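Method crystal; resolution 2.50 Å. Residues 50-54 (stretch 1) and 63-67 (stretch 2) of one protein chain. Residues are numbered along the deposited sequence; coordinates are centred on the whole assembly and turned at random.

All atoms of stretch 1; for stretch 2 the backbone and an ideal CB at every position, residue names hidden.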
# COMPACT_ATOMS: atom_id res chain seq x y z
N PHE A 50 -2.42 -7.82 -8.53
CA PHE A 50 -1.04 -7.53 -8.12
C PHE A 50 -0.23 -8.84 -8.07
O PHE A 50 -0.60 -9.81 -8.73
CB PHE A 50 -1.05 -6.76 -6.79
CG PHE A 50 0.29 -6.15 -6.39
CD1 PHE A 50 0.96 -5.28 -7.22
CD2 PHE A 50 0.85 -6.44 -5.15
CE1 PHE A 50 2.18 -4.71 -6.85
CE2 PHE A 50 2.06 -5.89 -4.77
CZ PHE A 50 2.73 -5.02 -5.62
N ILE A 51 0.89 -8.83 -7.35
CA ILE A 51 1.74 -10.00 -7.13
C ILE A 51 1.28 -10.79 -5.93
O ILE A 51 1.21 -10.23 -4.83
CB ILE A 51 3.19 -9.58 -6.78
CG1 ILE A 51 3.82 -8.72 -7.89
CG2 ILE A 51 4.06 -10.81 -6.54
CD1 ILE A 51 5.11 -8.03 -7.47
N GLU A 52 1.07 -12.09 -6.08
CA GLU A 52 0.71 -12.93 -4.93
C GLU A 52 1.81 -13.10 -3.89
O GLU A 52 2.97 -13.36 -4.23
CB GLU A 52 0.30 -14.32 -5.35
CG GLU A 52 -0.34 -15.10 -4.22
CD GLU A 52 -0.39 -16.57 -4.49
OE1 GLU A 52 -0.91 -16.95 -5.56
OE2 GLU A 52 0.09 -17.36 -3.64
N PRO A 53 1.45 -12.99 -2.60
CA PRO A 53 2.36 -13.27 -1.50
C PRO A 53 2.44 -14.74 -1.15
O PRO A 53 1.46 -15.48 -1.34
CB PRO A 53 1.72 -12.53 -0.33
CG PRO A 53 0.27 -12.58 -0.62
CD PRO A 53 0.17 -12.43 -2.11
N LYS A 54 3.59 -15.13 -0.60
CA LYS A 54 3.87 -16.51 -0.25
C LYS A 54 4.54 -16.61 1.12
O LYS A 54 5.31 -15.72 1.53
CB LYS A 54 4.69 -17.18 -1.35
CG LYS A 54 3.84 -17.47 -2.58
CD LYS A 54 4.58 -18.15 -3.71
CE LYS A 54 3.61 -18.92 -4.60
NZ LYS A 54 2.43 -18.07 -4.97
N UNK A 63 5.58 -12.94 4.53
CA UNK A 63 5.21 -12.86 3.12
C UNK A 63 6.42 -12.54 2.24
O UNK A 63 7.31 -11.79 2.65
CB UNK A 63 4.12 -11.80 2.92
N UNK A 64 6.44 -13.12 1.04
CA UNK A 64 7.33 -12.69 -0.04
C UNK A 64 6.54 -12.56 -1.30
O UNK A 64 5.64 -13.35 -1.55
CB UNK A 64 8.49 -13.66 -0.24
N UNK A 65 6.88 -11.56 -2.10
CA UNK A 65 6.26 -11.30 -3.37
C UNK A 65 7.34 -11.56 -4.42
O UNK A 65 8.51 -11.23 -4.23
CB UNK A 65 5.69 -9.88 -3.45
N UNK A 66 6.94 -12.19 -5.52
CA UNK A 66 7.87 -12.62 -6.53
C UNK A 66 8.58 -11.47 -7.24
O UNK A 66 8.17 -11.03 -8.32
CB UNK A 66 7.13 -13.48 -7.56
N UNK A 67 9.66 -10.99 -6.63
CA UNK A 67 10.47 -9.93 -7.25
C UNK A 67 11.03 -9.05 -6.16
O UNK A 67 10.79 -7.84 -6.14
CB UNK A 67 9.65 -9.10 -8.24

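Residues 63-65 run antiparallel to the end of stretch 1, and the pairing is anchored by the backbone of K54. Its N donates to the O of position 64 at 2.9 Å, and its O accepts from the N of position 64, also at 2.9 Å. These bonds use main-chain atoms only, so apart from excluding proline at 64 they say little about side chains, which have to be judged from the CB directions, the backbone angles and what stretch 1 offers.

At position 63 the backbone angles (-138/145) are those of an extended strand, and CA-to-CB points sideways. The ideal CB lies 4.1 Å from P53 CB and 4.3 Å from K54 O. The proline ring offers an apolar surface but no charge, which suits an apolar side chain, branched, aliphatic or aromatic, without singling one out. The deposited residue is F63. Its CB keeps the 4.1 Å contact with P53 CB, while the ring leads away from stretch 1.

Position 64 is again extended, and its CB lies on the same face of the sheet as the side chain of K54. The nearest atom of stretch 1 to the ideal CB is K54 O, at 4.2 Å, already engaged by the backbone. The lysine side chain leads away and its NZ is held by E52 OE2 at 2.8 Å in a salt bridge, so little here selects a side chain; small, polar or branched residues would all serve. A64 is found, contributing mainly through its backbone: besides the paired hydrogen bonds, A64 O receives a CA-H...O contact from P53 CA at 3.3 Å.

Position 65 faces the most distinctive surface. Its ideal CB is 3.6 Å from I51 CG2 and 5.1 Å from P53 CA, with an aliphatic side chain and a proline ring within reach. A medium-sized aliphatic residue fits best; leucine, isoleucine, valine or methionine could be considered. The residue is L65. Its CB packs 3.7 Å from I51 CG2, and CD2 reaches 3.4 Å from P53 CB, so one side chain bridges the two apolar residues.

At position 66 the CB points sideways, with I51 CG2 4.2 Å from it and no charged partner offered. Many residues would do. The deposited residue is Q66: I51 CG2 lies 3.4 Å from Q66 N, the closest side-chain approach is I51 CG2 to Q66 CB at 4.2 Å, and the amide makes no contact with stretch 1.

Position 67 has phi/psi of 147/57, where a CB would be jammed against the preceding carbonyl O. This calls for glycine, and G67 is present, its N making a weak hydrogen bond to L65 O at 2.7 Å.

Stretch 2 (63-67) FALQG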
# COMPACT_ATOMS: atom_id res chain seq x y z
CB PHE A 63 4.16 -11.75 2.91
CG PHE A 63 4.74 -10.37 2.86
CD1 PHE A 63 5.07 -9.78 1.65
CD2 PHE A 63 4.98 -9.66 4.02
CE1 PHE A 63 5.61 -8.51 1.58
CE2 PHE A 63 5.53 -8.39 3.97
CZ PHE A 63 5.85 -7.81 2.75
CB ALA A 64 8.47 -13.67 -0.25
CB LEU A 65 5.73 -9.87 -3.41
CG LEU A 65 5.02 -9.53 -2.07
CD1 LEU A 65 4.83 -8.04 -1.88
CD2 LEU A 65 3.69 -10.25 -1.96
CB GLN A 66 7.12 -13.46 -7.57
CG GLN A 66 8.03 -14.14 -8.58
CD GLN A 66 8.91 -15.21 -7.94
OE1 GLN A 66 8.49 -15.90 -6.99
NE2 GLN A 66 10.11 -15.38 -8.47
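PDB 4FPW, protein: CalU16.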